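Local atomic coordinates of probable transcriptional regulator (Rhodococcus jostii, PDB entry 3ON2), a protein that probably binds DNA and regulates transcription as a TetR-family protein, although its precise function is not known. Residues R89-L93 against I138-A142; A94-V98 against F161-H165; A86-F90 against D190-L196; A101-R105 against A168-A172. All coordinates share one frame; numbering follows the deposited sequence. Where two conformers were deposited one is given.

Contact 1: residues R89-L93 against I138-A142; sequences RFAAL and IVTEA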
loop_
_atom_site.group_PDB
_atom_site.type_symbol
_atom_site.label_atom_id
_atom_site.label_comp_id
_atom_site.label_asym_id
_atom_site.label_seq_id
_atom_site.Cartn_x
_atom_site.Cartn_y
_atom_site.Cartn_z
ATOM N N ARG A 89 8.518 -3.942 15.916
ATOM C CA ARG A 89 7.988 -3.020 14.922
ATOM C C ARG A 89 8.378 -3.431 13.518
ATOM O O ARG A 89 7.569 -3.318 12.606
ATOM C CB ARG A 89 8.502 -1.604 15.161
ATOM C CG ARG A 89 7.901 -0.978 16.371
ATOM C CD ARG A 89 8.446 0.416 16.594
ATOM N NE ARG A 89 7.672 1.037 17.653
ATOM C CZ ARG A 89 7.555 2.344 17.849
ATOM N NH1 ARG A 89 8.172 3.224 17.058
ATOM N NH2 ARG A 89 6.816 2.761 18.853
ATOM N N PHE A 90 9.632 -3.846 13.336
ATOM C CA PHE A 90 10.112 -4.298 12.017
ATOM C C PHE A 90 9.299 -5.491 11.567
ATOM O O PHE A 90 8.835 -5.528 10.438
ATOM C CB PHE A 90 11.592 -4.702 12.062
ATOM C CG PHE A 90 12.574 -3.544 12.030
ATOM C CD1 PHE A 90 12.306 -2.331 12.665
ATOM C CD2 PHE A 90 13.812 -3.709 11.417
ATOM C CE1 PHE A 90 13.244 -1.304 12.667
ATOM C CE2 PHE A 90 14.758 -2.676 11.410
ATOM C CZ PHE A 90 14.467 -1.469 12.025
ATOM N N ALA A 91 9.130 -6.464 12.462
ATOM C CA ALA A 91 8.305 -7.634 12.189
ATOM C C ALA A 91 6.847 -7.269 11.868
ATOM O O ALA A 91 6.262 -7.802 10.917
ATOM C CB ALA A 91 8.381 -8.650 13.350
ATOM N N ALA A 92 6.259 -6.360 12.640
ATOM C CA ALA A 92 4.868 -5.971 12.394
ATOM C C ALA A 92 4.678 -5.247 11.066
ATOM O O ALA A 92 3.677 -5.481 10.380
ATOM C CB ALA A 92 4.310 -5.112 13.539
ATOM N N LEU A 93 5.603 -4.349 10.720
ATOM C CA LEU A 93 5.511 -3.631 9.451
ATOM C C LEU A 93 5.582 -4.590 8.279
ATOM O O LEU A 93 4.856 -4.420 7.314
ATOM C CB LEU A 93 6.624 -2.593 9.293
ATOM C CG LEU A 93 6.453 -1.300 10.092
ATOM C CD1 LEU A 93 7.755 -0.539 10.012
ATOM C CD2 LEU A 93 5.300 -0.418 9.590
ATOM N N ILE A 138 10.962 4.682 11.539
ATOM C CA ILE A 138 11.068 3.496 12.395
ATOM C C ILE A 138 12.498 2.927 12.408
ATOM O O ILE A 138 12.984 2.502 13.458
ATOM C CB ILE A 138 10.108 2.370 11.910
ATOM C CG1 ILE A 138 8.637 2.841 11.881
ATOM C CG2 ILE A 138 10.283 1.099 12.721
ATOM C CD1 ILE A 138 7.912 2.800 13.209
ATOM N N VAL A 139 13.146 2.892 11.239
ATOM C CA VAL A 139 14.568 2.477 11.131
ATOM C C VAL A 139 15.469 3.484 11.878
ATOM O O VAL A 139 16.329 3.079 12.654
ATOM C CB VAL A 139 15.022 2.332 9.634
ATOM C CG1 VAL A 139 16.550 2.140 9.501
ATOM C CG2 VAL A 139 14.244 1.198 8.903
ATOM N N THR A 140 15.261 4.782 11.636
ATOM C CA THR A 140 16.047 5.853 12.293
ATOM C C THR A 140 15.910 5.762 13.809
ATOM O O THR A 140 16.915 5.819 14.519
ATOM C CB THR A 140 15.663 7.274 11.779
ATOM O OG1 THR A 140 15.781 7.298 10.359
ATOM C CG2 THR A 140 16.603 8.377 12.323
ATOM N N GLU A 141 14.683 5.586 14.295
ATOM C CA GLU A 141 14.416 5.408 15.734
ATOM C C GLU A 141 15.121 4.175 16.272
ATOM O O GLU A 141 15.606 4.179 17.404
ATOM C CB GLU A 141 12.908 5.333 16.039
ATOM C CG GLU A 141 12.127 6.633 15.732
ATOM C CD GLU A 141 10.599 6.534 15.968
ATOM O OE1 GLU A 141 10.109 5.449 16.357
ATOM O OE2 GLU A 141 9.882 7.555 15.758
ATOM N N ALA A 142 15.191 3.122 15.464
ATOM C CA ALA A 142 15.891 1.891 15.865
ATOM C C ALA A 142 17.386 2.128 15.995
ATOM O O ALA A 142 18.053 1.549 16.863
ATOM C CB ALA A 142 15.623 0.748 14.868
#
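Ile-138 meets Arg-89, Phe-90 and Leu-93 at once, each with a different part of its branched side chain. Its CG2 methyl lies 3.8 Å from CE1 of Phe-90, its CG1 is 4.0 Å from CD1 of Leu-93, and its terminal CD1 runs up against the far end of Arg-89. The chi1 of -58°, which sets CG1 beside the backbone N and CG2 anti to it, spreads the two branches so that one serves the aromatic ring and the other the leucine. A beta-branched residue suits the place because its two branches leave CB in different directions and meet different neighbours.

The Phe-90 ring passes Ile-138, running counter to it, to reach Val-139 and, a turn on, Ala-142: its CZ is 4.1 Å from CG2 of Val-139 and 3.8 Å from CB of Ala-142. The small alanine lets the ring come close to the partner helix. Arg-89 is the amphipathic member: its extended chain passes at a slant over Ile-138, with NH1 3.9 Å from CD1 of that residue, and ends in a salt bridge from NH1 to OE1 of Glu-141 at 3.0 Å. OE1 sits at the guanidinium edge, near its plane, but the carboxylate plane is turned 48° from it. This charged pair borders the apolar centre, which Val-79 of helix 56-81 extends.

The short axes run nearly antiparallel, at 165° and 11.4 Å apart, an antiparallel helix pair within the all-helical TetR C-terminal domain. Leu-93 and Val-139 also line the pocket occupied here by a polyether, probably from the crystallisation liquor.

Contact 2: residues A94-V98 against F161-H165; sequences AGAYV and FATFH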
loop_
_atom_site.group_PDB
_atom_site.type_symbol
_atom_site.label_atom_id
_atom_site.label_comp_id
_atom_site.label_asym_id
_atom_site.label_seq_id
_atom_site.Cartn_x
_atom_site.Cartn_y
_atom_site.Cartn_z
ATOM N N ALA A 94 6.476 -5.574 8.347
ATOM C CA ALA A 94 6.642 -6.514 7.233
ATOM C C ALA A 94 5.381 -7.306 6.998
ATOM O O ALA A 94 4.908 -7.383 5.881
ATOM C CB ALA A 94 7.802 -7.456 7.493
ATOM N N GLY A 95 4.873 -7.923 8.057
ATOM C CA GLY A 95 3.633 -8.697 8.001
ATOM C C GLY A 95 2.454 -7.872 7.506
ATOM O O GLY A 95 1.676 -8.352 6.679
ATOM N N ALA A 96 2.326 -6.631 7.990
ATOM C CA ALA A 96 1.264 -5.730 7.512
ATOM C C ALA A 96 1.404 -5.355 6.041
ATOM O O ALA A 96 0.402 -5.235 5.323
ATOM C CB ALA A 96 1.200 -4.448 8.358
ATOM N N TYR A 97 2.624 -5.122 5.589
ATOM C CA TYR A 97 2.814 -4.833 4.160
ATOM C C TYR A 97 2.360 -5.993 3.254
ATOM O O TYR A 97 1.650 -5.791 2.261
ATOM C CB TYR A 97 4.271 -4.475 3.819
ATOM C CG TYR A 97 4.379 -4.214 2.327
ATOM C CD1 TYR A 97 3.943 -2.989 1.803
ATOM C CD2 TYR A 97 4.813 -5.202 1.440
ATOM C CE1 TYR A 97 3.972 -2.737 0.459
ATOM C CE2 TYR A 97 4.847 -4.952 0.061
ATOM C CZ TYR A 97 4.431 -3.709 -0.417
ATOM O OH TYR A 97 4.435 -3.397 -1.747
ATOM N N VAL A 98 2.831 -7.197 3.568
ATOM C CA VAL A 98 2.513 -8.365 2.750
ATOM C C VAL A 98 1.004 -8.628 2.771
ATOM O O VAL A 98 0.406 -8.858 1.717
ATOM C CB VAL A 98 3.381 -9.598 3.151
ATOM C CG1 VAL A 98 3.024 -10.847 2.312
ATOM C CG2 VAL A 98 4.886 -9.266 2.961
ATOM N N PHE A 161 11.851 -2.909 1.935
ATOM C CA PHE A 161 10.750 -2.811 0.966
ATOM C C PHE A 161 10.909 -3.819 -0.179
ATOM O O PHE A 161 9.959 -4.509 -0.507
ATOM C CB PHE A 161 10.636 -1.385 0.432
ATOM C CG PHE A 161 9.602 -1.194 -0.660
ATOM C CD1 PHE A 161 8.337 -1.773 -0.583
ATOM C CD2 PHE A 161 9.875 -0.340 -1.722
ATOM C CE1 PHE A 161 7.375 -1.553 -1.576
ATOM C CE2 PHE A 161 8.940 -0.112 -2.725
ATOM C CZ PHE A 161 7.688 -0.715 -2.662
ATOM N N ALA A 162 12.118 -3.925 -0.730
ATOM C CA ALA A 162 12.396 -4.865 -1.811
ATOM C C ALA A 162 12.161 -6.288 -1.328
ATOM O O ALA A 162 11.582 -7.109 -2.059
ATOM C CB ALA A 162 13.820 -4.721 -2.303
ATOM N N THR A 163 12.639 -6.578 -0.125
ATOM C CA THR A 163 12.452 -7.900 0.460
ATOM C C THR A 163 10.981 -8.278 0.565
ATOM O O THR A 163 10.578 -9.346 0.069
ATOM C CB THR A 163 13.106 -8.019 1.835
ATOM O OG1 THR A 163 14.511 -7.753 1.693
ATOM C CG2 THR A 163 12.868 -9.454 2.424
ATOM N N PHE A 164 10.182 -7.425 1.194
ATOM C CA PHE A 164 8.781 -7.794 1.436
ATOM C C PHE A 164 7.872 -7.578 0.227
ATOM O O PHE A 164 6.901 -8.336 0.041
ATOM C CB PHE A 164 8.283 -7.229 2.794
ATOM C CG PHE A 164 9.097 -7.762 3.928
ATOM C CD1 PHE A 164 8.939 -9.088 4.343
ATOM C CD2 PHE A 164 10.121 -7.002 4.489
ATOM C CE1 PHE A 164 9.750 -9.629 5.333
ATOM C CE2 PHE A 164 10.935 -7.543 5.507
ATOM C CZ PHE A 164 10.732 -8.853 5.916
ATOM N N HIS A 165 8.185 -6.600 -0.624
ATOM C CA HIS A 165 7.519 -6.564 -1.920
ATOM C C HIS A 165 7.888 -7.787 -2.782
ATOM O O HIS A 165 7.059 -8.274 -3.548
ATOM C CB HIS A 165 7.792 -5.275 -2.693
ATOM C CG HIS A 165 6.914 -5.114 -3.894
ATOM N ND1 HIS A 165 5.550 -4.930 -3.791
ATOM C CD2 HIS A 165 7.194 -5.129 -5.220
ATOM C CE1 HIS A 165 5.026 -4.851 -5.002
ATOM N NE2 HIS A 165 6.002 -4.952 -5.886
#
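Tyr-97 and Phe-164 carry the meeting of helices 86-103 and 153-172 in the TetR-type C-terminal domain, where Ala-94, Tyr-97, Phe-161 and Phe-164 line the polyether-occupied pocket. The short axes cross at -49°.

Aromatic contacts come first. Phe-161 presents its edge, offset, to the face of Tyr-97, with centroids 5.8 Å apart and planes perpendicular. In a CH-pi contact, Ala-94 puts its CB almost exactly over the centre of the Phe-164 ring, 3.5 Å from the centroid. The short alanine side chain lets the ring lie close over helix 86-103; Thr-163 CG2 lies over the opposite face.

Aliphatic packing is lighter: CG2 of Val-98 reaches CB of Phe-164 at 4.0 Å, the two side chains crossing at about a right angle.

The polar contact is made by Tyr-97, a residue with an apolar ring for the core and a hydroxyl for its far end. With CG anti to the backbone N (chi1 179°), the ring extends across to the second helix. Its hydroxyl also hydrogen-bonds Tyr-112 OH on helix 105-115, and the His-165 ring meets Tyr-112 edge-to-face. Across the contact, Tyr-97 OH and His-165 ND1 share a hydrogen bond of 2.8 Å.

Contact 3: residues A86-F90 against D190-L196; sequences ARARF and DTFWRGL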
loop_
_atom_site.group_PDB
_atom_site.type_symbol
_atom_site.label_atom_id
_atom_site.label_comp_id
_atom_site.label_asym_id
_atom_site.label_seq_id
_atom_site.Cartn_x
_atom_site.Cartn_y
_atom_site.Cartn_z
ATOM N N ALA A 86 12.098 -2.045 18.597
ATOM C CA ALA A 86 12.382 -2.070 17.160
ATOM C C ALA A 86 12.159 -3.431 16.509
ATOM O O ALA A 86 11.544 -3.504 15.440
ATOM C CB ALA A 86 13.796 -1.539 16.858
ATOM N N ARG A 87 12.635 -4.505 17.136
ATOM C CA ARG A 87 12.506 -5.824 16.510
ATOM C C ARG A 87 11.044 -6.177 16.242
ATOM O O ARG A 87 10.717 -6.688 15.167
ATOM C CB ARG A 87 13.208 -6.939 17.305
ATOM C CG ARG A 87 13.072 -8.252 16.605
ATOM C CD ARG A 87 13.903 -9.376 17.152
ATOM N NE ARG A 87 13.972 -10.433 16.141
ATOM C CZ ARG A 87 14.723 -11.535 16.243
ATOM N NH1 ARG A 87 15.489 -11.720 17.320
ATOM N NH2 ARG A 87 14.717 -12.442 15.263
ATOM N N ALA A 88 10.174 -5.874 17.207
ATOM C CA ALA A 88 8.711 -6.075 17.072
ATOM C C ALA A 88 8.079 -5.196 15.991
ATOM O O ALA A 88 7.211 -5.652 15.246
ATOM C CB ALA A 88 8.012 -5.852 18.392
ATOM N N ARG A 89 8.518 -3.942 15.916
ATOM C CA ARG A 89 7.988 -3.020 14.922
ATOM C C ARG A 89 8.378 -3.431 13.518
ATOM O O ARG A 89 7.569 -3.318 12.606
ATOM C CB ARG A 89 8.502 -1.604 15.161
ATOM C CG ARG A 89 7.901 -0.978 16.371
ATOM C CD ARG A 89 8.446 0.416 16.594
ATOM N NE ARG A 89 7.672 1.037 17.653
ATOM C CZ ARG A 89 7.555 2.344 17.849
ATOM N NH1 ARG A 89 8.172 3.224 17.058
ATOM N NH2 ARG A 89 6.816 2.761 18.853
ATOM N N PHE A 90 9.632 -3.846 13.336
ATOM C CA PHE A 90 10.112 -4.298 12.017
ATOM C C PHE A 90 9.299 -5.491 11.567
ATOM O O PHE A 90 8.835 -5.528 10.438
ATOM C CB PHE A 90 11.592 -4.702 12.062
ATOM C CG PHE A 90 12.574 -3.544 12.030
ATOM C CD1 PHE A 90 12.306 -2.331 12.665
ATOM C CD2 PHE A 90 13.812 -3.709 11.417
ATOM C CE1 PHE A 90 13.244 -1.304 12.667
ATOM C CE2 PHE A 90 14.758 -2.676 11.410
ATOM C CZ PHE A 90 14.467 -1.469 12.025
ATOM N N ASP A 190 13.524 -12.213 10.434
ATOM C CA ASP A 190 14.597 -12.647 11.347
ATOM C C ASP A 190 15.990 -12.465 10.734
ATOM O O ASP A 190 16.924 -12.014 11.403
ATOM C CB ASP A 190 14.407 -14.107 11.772
ATOM C CG ASP A 190 13.168 -14.315 12.653
ATOM O OD1 ASP A 190 12.627 -13.312 13.203
ATOM O OD2 ASP A 190 12.738 -15.499 12.802
ATOM N N THR A 191 16.130 -12.805 9.456
ATOM C CA THR A 191 17.428 -12.726 8.804
ATOM C C THR A 191 17.830 -11.251 8.616
ATOM O O THR A 191 18.981 -10.879 8.864
ATOM C CB THR A 191 17.401 -13.492 7.461
ATOM O OG1 THR A 191 17.038 -14.864 7.717
ATOM C CG2 THR A 191 18.746 -13.465 6.796
ATOM N N PHE A 192 16.878 -10.431 8.172
ATOM C CA PHE A 192 17.057 -8.982 8.060
ATOM C C PHE A 192 17.468 -8.400 9.420
ATOM O O PHE A 192 18.468 -7.690 9.521
ATOM C CB PHE A 192 15.743 -8.337 7.574
ATOM C CG PHE A 192 15.859 -6.863 7.196
ATOM C CD1 PHE A 192 16.678 -6.450 6.149
ATOM C CD2 PHE A 192 15.122 -5.900 7.880
ATOM C CE1 PHE A 192 16.757 -5.082 5.796
ATOM C CE2 PHE A 192 15.191 -4.549 7.527
ATOM C CZ PHE A 192 16.015 -4.148 6.481
ATOM N N TRP A 193 16.724 -8.733 10.467
ATOM C CA TRP A 193 17.004 -8.153 11.799
ATOM C C TRP A 193 18.437 -8.508 12.219
ATOM O O TRP A 193 19.223 -7.628 12.631
ATOM C CB TRP A 193 15.979 -8.617 12.861
ATOM C CG TRP A 193 16.350 -8.072 14.193
ATOM C CD1 TRP A 193 17.068 -8.713 15.184
ATOM C CD2 TRP A 193 16.129 -6.738 14.659
ATOM N NE1 TRP A 193 17.272 -7.856 16.243
ATOM C CE2 TRP A 193 16.714 -6.640 15.948
ATOM C CE3 TRP A 193 15.494 -5.613 14.114
ATOM C CZ2 TRP A 193 16.661 -5.460 16.715
ATOM C CZ3 TRP A 193 15.453 -4.433 14.877
ATOM C CH2 TRP A 193 16.022 -4.380 16.170
ATOM N N ARG A 194 18.786 -9.787 12.090
ATOM C CA ARG A 194 20.146 -10.264 12.406
ATOM C C ARG A 194 21.243 -9.570 11.599
ATOM O O ARG A 194 22.324 -9.251 12.134
ATOM C CB ARG A 194 20.264 -11.776 12.212
ATOM C CG ARG A 194 19.619 -12.608 13.302
ATOM C CD ARG A 194 19.861 -14.112 13.004
ATOM N NE ARG A 194 18.635 -14.895 13.050
ATOM C CZ ARG A 194 18.171 -15.655 12.052
ATOM N NH1 ARG A 194 18.831 -15.774 10.898
ATOM N NH2 ARG A 194 17.042 -16.319 12.221
ATOM N N GLY A 195 20.972 -9.324 10.323
ATOM C CA GLY A 195 21.948 -8.667 9.450
ATOM C C GLY A 195 22.157 -7.197 9.782
ATOM O O GLY A 195 23.188 -6.618 9.432
ATOM N N LEU A 196 21.175 -6.586 10.448
ATOM C CA LEU A 196 21.311 -5.195 10.875
ATOM C C LEU A 196 21.719 -5.044 12.326
ATOM O O LEU A 196 22.323 -4.041 12.659
ATOM C CB LEU A 196 20.022 -4.408 10.680
ATOM C CG LEU A 196 19.343 -4.427 9.312
ATOM C CD1 LEU A 196 17.949 -3.882 9.508
ATOM C CD2 LEU A 196 20.127 -3.620 8.237
HETATM O O HOH W 1 11.925 -10.622 14.009
#
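The indole of Trp-193 has the side chain of Arg-87 over one face and the ring of Phe-90 at its edge. CB of Arg-87 stands 3.7 Å from the centroid of the six-membered ring in a CH-pi contact, and the chain then runs extended over the indole until its guanidinium, only 12° from parallel, lies above CD1.

The indole edge points at the face of Phe-90 in a T-shaped pair, centroids 5.2 Å apart and planes at 83°. Leu-196 meets the edge of the Phe-90 ring, its CD1 3.9 Å from CE2. Ala-86 fits its single methyl against the indole edge, with CB 3.7 Å from CH2 of Trp-193.

Arginine suits this surface position because its methylenes cover the indole while its charge reaches Asp-190. NH2 of Arg-87 makes a salt bridge with OD1 of Asp-190 at 3.1 Å, though the hydrogen bond within it is weak. A water accepts from NE of Arg-87 and donates to the same carboxylate oxygen.

The helices run roughly antiparallel, at 141°. An arginine layered on a tryptophan thus joins helix 86-103 to helix 181-196, the last helix of the all-helical TetR-type C-terminal domain.

Contact 4: residues A101-R105 against A168-A172; sequences ALAHR and ATLAA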
loop_
_atom_site.group_PDB
_atom_site.type_symbol
_atom_site.label_atom_id
_atom_site.label_comp_id
_atom_site.label_asym_id
_atom_site.label_seq_id
_atom_site.Cartn_x
_atom_site.Cartn_y
_atom_site.Cartn_z
ATOM N N ALA A 101 -0.720 -6.027 0.479
ATOM C CA ALA A 101 -0.429 -6.350 -0.905
ATOM C C ALA A 101 -1.315 -7.492 -1.403
ATOM O O ALA A 101 -1.884 -7.421 -2.507
ATOM C CB ALA A 101 1.038 -6.711 -1.038
ATOM N N LEU A 102 -1.462 -8.540 -0.589
ATOM C CA LEU A 102 -2.219 -9.699 -1.026
ATOM C C LEU A 102 -3.733 -9.466 -0.960
ATOM O O LEU A 102 -4.495 -10.050 -1.739
ATOM C CB LEU A 102 -1.744 -10.969 -0.294
ATOM C CG LEU A 102 -0.241 -11.334 -0.535
ATOM C CD1 LEU A 102 0.184 -12.575 0.269
ATOM C CD2 LEU A 102 0.117 -11.530 -2.068
ATOM N N ALA A 103 -4.167 -8.563 -0.081
ATOM C CA ALA A 103 -5.575 -8.191 -0.024
ATOM C C ALA A 103 -5.994 -7.167 -1.069
ATOM O O ALA A 103 -7.194 -6.994 -1.291
ATOM C CB ALA A 103 -5.964 -7.696 1.353
ATOM N N HIS A 104 -5.039 -6.464 -1.673
ATOM C CA HIS A 104 -5.349 -5.373 -2.596
ATOM C C HIS A 104 -4.419 -5.437 -3.803
ATOM O O HIS A 104 -3.724 -4.464 -4.124
ATOM C CB HIS A 104 -5.162 -4.026 -1.892
ATOM C CG HIS A 104 -5.938 -3.898 -0.624
ATOM N ND1 HIS A 104 -7.281 -3.579 -0.604
ATOM C CD2 HIS A 104 -5.561 -4.022 0.668
ATOM C CE1 HIS A 104 -7.699 -3.515 0.649
ATOM N NE2 HIS A 104 -6.674 -3.775 1.442
ATOM N N ARG A 105 -4.421 -6.577 -4.478
ATOM C CA ARG A 105 -3.446 -6.836 -5.543
ATOM C C ARG A 105 -3.552 -5.901 -6.740
ATOM O O ARG A 105 -2.541 -5.356 -7.181
ATOM C CB ARG A 105 -3.534 -8.294 -5.991
ATOM C CG ARG A 105 -3.323 -9.243 -4.843
ATOM C CD ARG A 105 -3.193 -10.683 -5.291
ATOM N NE ARG A 105 -3.354 -11.582 -4.152
ATOM C CZ ARG A 105 -3.179 -12.895 -4.224
ATOM N NH1 ARG A 105 -2.862 -13.445 -5.384
ATOM N NH2 ARG A 105 -3.348 -13.650 -3.154
ATOM N N ALA A 168 5.673 -10.649 -1.458
ATOM C CA ALA A 168 4.303 -10.454 -1.955
ATOM C C ALA A 168 4.184 -10.778 -3.467
ATOM O O ALA A 168 3.207 -11.405 -3.911
ATOM C CB ALA A 168 3.809 -9.032 -1.641
ATOM N N THR A 169 5.197 -10.376 -4.239
ATOM C CA THR A 169 5.264 -10.656 -5.668
ATOM C C THR A 169 5.348 -12.180 -5.948
ATOM O O THR A 169 4.592 -12.722 -6.800
ATOM C CB THR A 169 6.445 -9.889 -6.318
ATOM O OG1 THR A 169 6.264 -8.482 -6.119
ATOM C CG2 THR A 169 6.536 -10.178 -7.823
ATOM N N LEU A 170 6.203 -12.883 -5.204
ATOM C CA LEU A 170 6.308 -14.331 -5.350
ATOM C C LEU A 170 4.979 -14.991 -4.998
ATOM O O LEU A 170 4.538 -15.922 -5.694
ATOM C CB LEU A 170 7.449 -14.935 -4.483
ATOM C CG LEU A 170 8.923 -14.606 -4.821
ATOM C CD1 LEU A 170 9.939 -15.585 -4.173
ATOM C CD2 LEU A 170 9.151 -14.567 -6.320
ATOM N N ALA A 171 4.349 -14.514 -3.929
ATOM C CA ALA A 171 3.103 -15.099 -3.458
ATOM C C ALA A 171 2.010 -14.891 -4.507
ATOM O O ALA A 171 1.319 -15.844 -4.894
ATOM C CB ALA A 171 2.707 -14.520 -2.067
ATOM N N ALA A 172 1.902 -13.671 -5.037
ATOM C CA ALA A 172 0.888 -13.383 -6.058
ATOM C C ALA A 172 1.129 -14.189 -7.341
ATOM O O ALA A 172 0.178 -14.451 -8.104
ATOM C CB ALA A 172 0.846 -11.893 -6.373
#
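This is a small, apolar contact of alanines and one leucine, where the C-terminal end of helix 86-103 and the turn into helix 105-115 meet the last turn of helix 153-172. The nearest backbones are at Ala-101 and Ala-168, whose CB methyls touch at 3.7 Å. Two residues without further side chain allow the CA atoms to lie only 6.4 Å apart, and both are buried.

Leu-102 reaches across beside them. Its CB does not point straight at the partner helix, but the two methyls at its tip do the touching: CD1 lies 4.0 Å from CB of Ala-171, and CD2 comes 3.6 Å from the carbonyl O of Ala-168. That oxygen accepts the helical bond from Ala-172 N, so it already has a partner where the methyl sits. Leucine suits the place because its forked tip sets both methyls against Ala-171 CB, with CD2 also beside Ala-168 O.

Arg-105 lies at the exposed margin and was modelled in two conformers. In the one described, its extended chain turns back over the end of the preceding helix, 86-103, where NE donates to the carbonyl O of Leu-102 at 3.1 Å. The bond is nearly straight, 164° at the hydrogen, and it arrives in the carbonyl plane on a lone pair. In this conformer it would help fix the guanidinium, which has CD2 of Leu-102 over one face.

His-104, at the N-cap position of helix 105-115, breaks the helical path between the two helices. Leu-176, in the loop that follows helix 153-172 and leads to helix 181-196, packs on Ala-171.

From the N terminus, helix 86-103 supplies the first segment of every contact, so the four lie in sequence along it: contact 3, contact 1, contact 2, contact 4. Contact 1 closes a loop to helix 122-144, contacts 2 and 4 close loops to helix 153-172, and contact 3 closes the longest, to helix 181-196. Contacts 2 and 4 are nested inside the loop of contact 3. Contacts 1, 2 and 4 cross one another, since their segments alternate. Contacts 1 and 3 share Arg-89 and Phe-90 and touch through Ala-86 and Ala-142, whereas contacts 3 and 4 lie about 22 Å apart between centres. Together they tie three later helices to one.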